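Local coordinates for tartronic semialdehyde reductase (Salmonella typhimurium, PDB 1YB4) that reduces tartronate semialdehyde (2-hydroxy-3-oxopropanoate) to (R)-glycerate, using NADH or NADPH as the hydride donor, at the interface of chains A and B. Residues are numbered along the deposited sequence; one frame, centred on the assembly and turned at random. Chains: chain A/B, tartronic semialdehyde reductase.

Contacts 1 and 2 lie about 14 Å apart, centre to centre, on one two-fold interface, so each recurs with the chains exchanged. The long helices 167-195 of chain A and 167-196 of chain B serve both: A:Asn182 and B:Asn182 belong to contact 1, while A:Thr170, A:Cys171, A:Ala174 and A:Ile178 face B:Ala189 and B:Phe192 in contact 2. Contact 1 joins the chains by backbone bonds and water; contact 2 packs mainly carbon against carbon. The centre of contact 2 is about 6 Å from A:Lys172, the predicted catalytic lysine, against about 15 Å for contact 1, so subunit packing may steady the active-site helix.

Contact 1: the interface of chains A and B. Residues chain A 182, 213-215; chain B 182, 213-215.
A:Ser214 and B:Ser214 pair in a short antiparallel beta bridge across the two-fold axis of this HIBADH-related reductase, their CB atoms 3.5 Å apart. On either side of them a backbone amide at the start of one chain's helix donates to a carbonyl of the other. A:Arg215 N gives its hydrogen to B:Ser213 O over 2.7 Å, nearly straight at 165°, and B:Arg215 N does the same to A:Ser213 O. The first turn of each helix is thus tied to the partner's backbone, while both arginine chains run away from the bridge.

Next to the bridge, A:Asn182 can be followed outwards. Its CB leads to CG anti to the carbonyl carbon (chi1 -82°), which aims the amide at the partner chain. A:Asn182 CG lies 3.9 Å from B:Asn182 OD1. The two side chains meet at roughly a right angle, yet their amide planes are only 15° apart, and the two OD1 atoms face each other without bonding. A:Asn182 OD1 instead takes water 2, at 2.8 Å, which also touches the backbone B:Asn182 O. At the other branch, A:Asn182 ND2 reaches water 3 at 3.0 Å, and that water sits on B:Ser213 O. Water 1 is the counterpart of water 3, lying 3.2 Å from B:Asn182 ND2 and 2.8 Å from A:Ser213 O.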
loop_
_atom_site.group_PDB
_atom_site.type_symbol
_atom_site.label_atom_id
_atom_site.label_comp_id
_atom_site.label_asym_id
_atom_site.label_seq_id
_atom_site.Cartn_x
_atom_site.Cartn_y
_atom_site.Cartn_z
ATOM N N ASN A 182 -5.000 -4.497 -13.103
ATOM C CA ASN A 182 -4.249 -4.713 -14.352
ATOM C C ASN A 182 -3.903 -3.370 -14.990
ATOM O O ASN A 182 -2.776 -3.173 -15.467
ATOM C CB ASN A 182 -5.051 -5.567 -15.328
ATOM C CG ASN A 182 -4.924 -7.040 -15.034
ATOM O OD1 ASN A 182 -4.580 -7.428 -13.915
ATOM N ND2 ASN A 182 -5.208 -7.876 -16.030
ATOM N N SER A 213 1.266 -10.682 -20.984
ATOM C CA SER A 213 0.152 -10.519 -21.921
ATOM C C SER A 213 -1.207 -10.411 -21.236
ATOM O O SER A 213 -1.566 -11.247 -20.405
ATOM C CB SER A 213 0.119 -11.689 -22.910
ATOM O OG SER A 213 -0.989 -11.600 -23.786
ATOM N N SER A 214 -1.957 -9.375 -21.597
ATOM C CA SER A 214 -3.280 -9.163 -21.037
ATOM C C SER A 214 -4.178 -8.420 -22.017
ATOM O O SER A 214 -3.703 -7.785 -22.964
ATOM C CB SER A 214 -3.198 -8.343 -19.741
ATOM O OG SER A 214 -3.242 -6.945 -20.008
ATOM N N ARG A 215 -5.482 -8.486 -21.764
ATOM C CA ARG A 215 -6.460 -7.801 -22.593
ATOM C C ARG A 215 -6.358 -6.306 -22.300
ATOM O O ARG A 215 -6.769 -5.473 -23.117
ATOM C CB ARG A 215 -7.855 -8.319 -22.262
ATOM C CG ARG A 215 -8.965 -7.704 -23.064
ATOM C CD ARG A 215 -8.745 -7.843 -24.557
ATOM N NE ARG A 215 -9.904 -7.333 -25.282
ATOM C CZ ARG A 215 -9.884 -6.922 -26.546
ATOM N NH1 ARG A 215 -8.752 -6.954 -27.249
ATOM N NH2 ARG A 215 -11.003 -6.480 -27.110
ATOM N N ASN B 182 -0.044 -8.826 -11.809
ATOM C CA ASN B 182 -1.147 -9.615 -12.361
ATOM C C ASN B 182 -1.477 -10.831 -11.503
ATOM O O ASN B 182 -2.643 -11.154 -11.310
ATOM C CB ASN B 182 -0.830 -10.070 -13.779
ATOM C CG ASN B 182 -0.999 -8.965 -14.782
ATOM O OD1 ASN B 182 -1.114 -7.810 -14.410
ATOM N ND2 ASN B 182 -1.008 -9.309 -16.063
ATOM N N SER B 213 -9.261 -10.639 -18.732
ATOM C CA SER B 213 -8.414 -11.632 -19.388
ATOM C C SER B 213 -6.946 -11.287 -19.529
ATOM O O SER B 213 -6.588 -10.193 -19.946
ATOM C CB SER B 213 -8.963 -11.969 -20.781
ATOM O OG SER B 213 -8.295 -13.100 -21.339
ATOM N N SER B 214 -6.108 -12.261 -19.196
ATOM C CA SER B 214 -4.658 -12.138 -19.285
ATOM C C SER B 214 -4.099 -13.555 -19.193
ATOM O O SER B 214 -4.806 -14.482 -18.789
ATOM C CB SER B 214 -4.111 -11.323 -18.122
ATOM O OG SER B 214 -4.223 -12.067 -16.913
ATOM N N ARG B 215 -2.828 -13.723 -19.538
ATOM C CA ARG B 215 -2.229 -15.041 -19.499
ATOM C C ARG B 215 -2.133 -15.554 -18.066
ATOM O O ARG B 215 -2.217 -16.760 -17.829
ATOM C CB ARG B 215 -0.837 -15.016 -20.138
ATOM C CG ARG B 215 -0.226 -16.399 -20.304
ATOM C CD ARG B 215 -0.797 -17.115 -21.519
ATOM N NE ARG B 215 -0.029 -16.794 -22.716
ATOM C CZ ARG B 215 1.253 -17.122 -22.889
ATOM N NH1 ARG B 215 1.906 -17.784 -21.937
ATOM N NH2 ARG B 215 1.882 -16.787 -24.011
HETATM O O HOH W 1 -0.983 -11.991 -17.770
HETATM O O HOH W 2 -4.466 -10.086 -12.915
HETATM O O HOH W 3 -6.678 -8.039 -18.679
#

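Contact 2: the interface of chains A and B. Residues chain A 170-171, 174, 178; chain B 189, 192, 203, 207.
A:Thr170 O, a backbone carbonyl near the start of helix 167-195, points at the rim of the B:Phe192 ring and lies in the ring plane, 3.7 Å from B:Phe192 CE2. This is an edge contact, in which the weakly positive ring hydrogens would suit an oxygen, and not a conventional hydrogen bond. B:Ala189 O, one turn back on the phenylalanine's own helix, also lies in plane at the ring's edge, so carbonyls of both chains border the aromatic group. The methyl A:Thr170 CG2 meets B:Phe192 CE2 at 3.9 Å, the two side chains crossing obliquely. B:Phe192 CG lies roughly anti to the backbone N (chi1 151°), a setting that points the ring at the chain A helix.

The site is a helix-packing patch of the mostly helical C-terminal part of a 3-hydroxyisobutyrate dehydrogenase-type enzyme. One face of the chain A helix lies against helices 167-196 and 200-208 of chain B. The small A:Ala174 and B:Ala189 probably let the two helix backbones come close. B:Ala189 CB rests against the aliphatic chain of A:Ile178, 3.6 Å from A:Ile178 CG1 and nearly as near to CD1. With CD1 trans to CA (chi2 -176°), A:Ile178 lays the CG1-CD1 bond along one side of the methyl.

A:Ala174 is pressed from two directions. B:Ala189 CB approaches A:Ala174 O, while A:Ala174 CB faces helix 200-208 of chain B, 3.9 Å from B:Val203 CG1 and 4.0 Å from B:Leu207 CD1. The two methyls of B:Leu207 lie side by side against one turn of the chain A helix: B:Leu207 CD1 covers the carbonyl group of A:Ala174, and B:Leu207 CD2 lies 3.9 Å from A:Cys171 O.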
loop_
_atom_site.group_PDB
_atom_site.type_symbol
_atom_site.label_atom_id
_atom_site.label_comp_id
_atom_site.label_asym_id
_atom_site.label_seq_id
_atom_site.Cartn_x
_atom_site.Cartn_y
_atom_site.Cartn_z
ATOM N N THR A 170 -21.036 -11.002 -7.249
ATOM C CA THR A 170 -19.688 -11.295 -6.835
ATOM C C THR A 170 -18.773 -11.395 -8.045
ATOM O O THR A 170 -17.591 -11.018 -7.975
ATOM C CB THR A 170 -19.634 -12.591 -6.037
ATOM O OG1 THR A 170 -20.351 -12.421 -4.807
ATOM C CG2 THR A 170 -18.172 -12.982 -5.762
ATOM N N CYS A 171 -19.319 -11.878 -9.159
ATOM C CA CYS A 171 -18.529 -12.036 -10.376
ATOM C C CYS A 171 -18.178 -10.672 -10.970
ATOM O O CYS A 171 -17.063 -10.449 -11.436
ATOM C CB CYS A 171 -19.298 -12.872 -11.391
ATOM S SG CYS A 171 -18.297 -13.417 -12.788
ATOM N N ALA A 174 -15.420 -8.944 -8.898
ATOM C CA ALA A 174 -14.143 -9.592 -9.187
ATOM C C ALA A 174 -13.569 -9.068 -10.503
ATOM O O ALA A 174 -12.364 -8.860 -10.627
ATOM C CB ALA A 174 -14.328 -11.110 -9.247
ATOM N N ILE A 178 -9.825 -6.779 -10.963
ATOM C CA ILE A 178 -8.759 -7.136 -11.882
ATOM C C ILE A 178 -8.560 -6.090 -12.958
ATOM O O ILE A 178 -7.432 -5.806 -13.328
ATOM C CB ILE A 178 -9.026 -8.510 -12.522
ATOM C CG1 ILE A 178 -8.736 -9.605 -11.483
ATOM C CG2 ILE A 178 -8.206 -8.682 -13.804
ATOM C CD1 ILE A 178 -8.863 -11.028 -11.982
ATOM N N ALA B 189 -8.848 -10.986 -6.416
ATOM C CA ALA B 189 -10.156 -11.229 -7.010
ATOM C C ALA B 189 -10.755 -12.606 -6.714
ATOM O O ALA B 189 -11.959 -12.722 -6.488
ATOM C CB ALA B 189 -10.082 -11.007 -8.508
ATOM N N PHE B 192 -11.525 -13.134 -2.771
ATOM C CA PHE B 192 -12.694 -12.341 -2.397
ATOM C C PHE B 192 -13.927 -13.075 -2.875
ATOM O O PHE B 192 -14.918 -13.180 -2.150
ATOM C CB PHE B 192 -12.658 -10.976 -3.086
ATOM C CG PHE B 192 -14.027 -10.388 -3.349
ATOM C CD1 PHE B 192 -14.721 -9.723 -2.355
ATOM C CD2 PHE B 192 -14.624 -10.526 -4.597
ATOM C CE1 PHE B 192 -15.997 -9.200 -2.605
ATOM C CE2 PHE B 192 -15.896 -10.007 -4.849
ATOM C CZ PHE B 192 -16.579 -9.345 -3.850
ATOM N N VAL B 203 -16.037 -18.149 -11.821
ATOM C CA VAL B 203 -15.596 -16.765 -11.916
ATOM C C VAL B 203 -14.427 -16.655 -12.903
ATOM O O VAL B 203 -14.456 -15.825 -13.818
ATOM C CB VAL B 203 -15.174 -16.217 -10.532
ATOM C CG1 VAL B 203 -14.899 -14.720 -10.630
ATOM C CG2 VAL B 203 -16.269 -16.484 -9.503
ATOM N N LEU B 207 -14.771 -14.445 -16.153
ATOM C CA LEU B 207 -13.813 -13.372 -16.401
ATOM C C LEU B 207 -12.864 -13.542 -17.583
ATOM O O LEU B 207 -12.229 -12.579 -18.009
ATOM C CB LEU B 207 -13.006 -13.092 -15.126
ATOM C CG LEU B 207 -13.860 -12.605 -13.946
ATOM C CD1 LEU B 207 -12.981 -12.073 -12.834
ATOM C CD2 LEU B 207 -14.793 -11.510 -14.427
#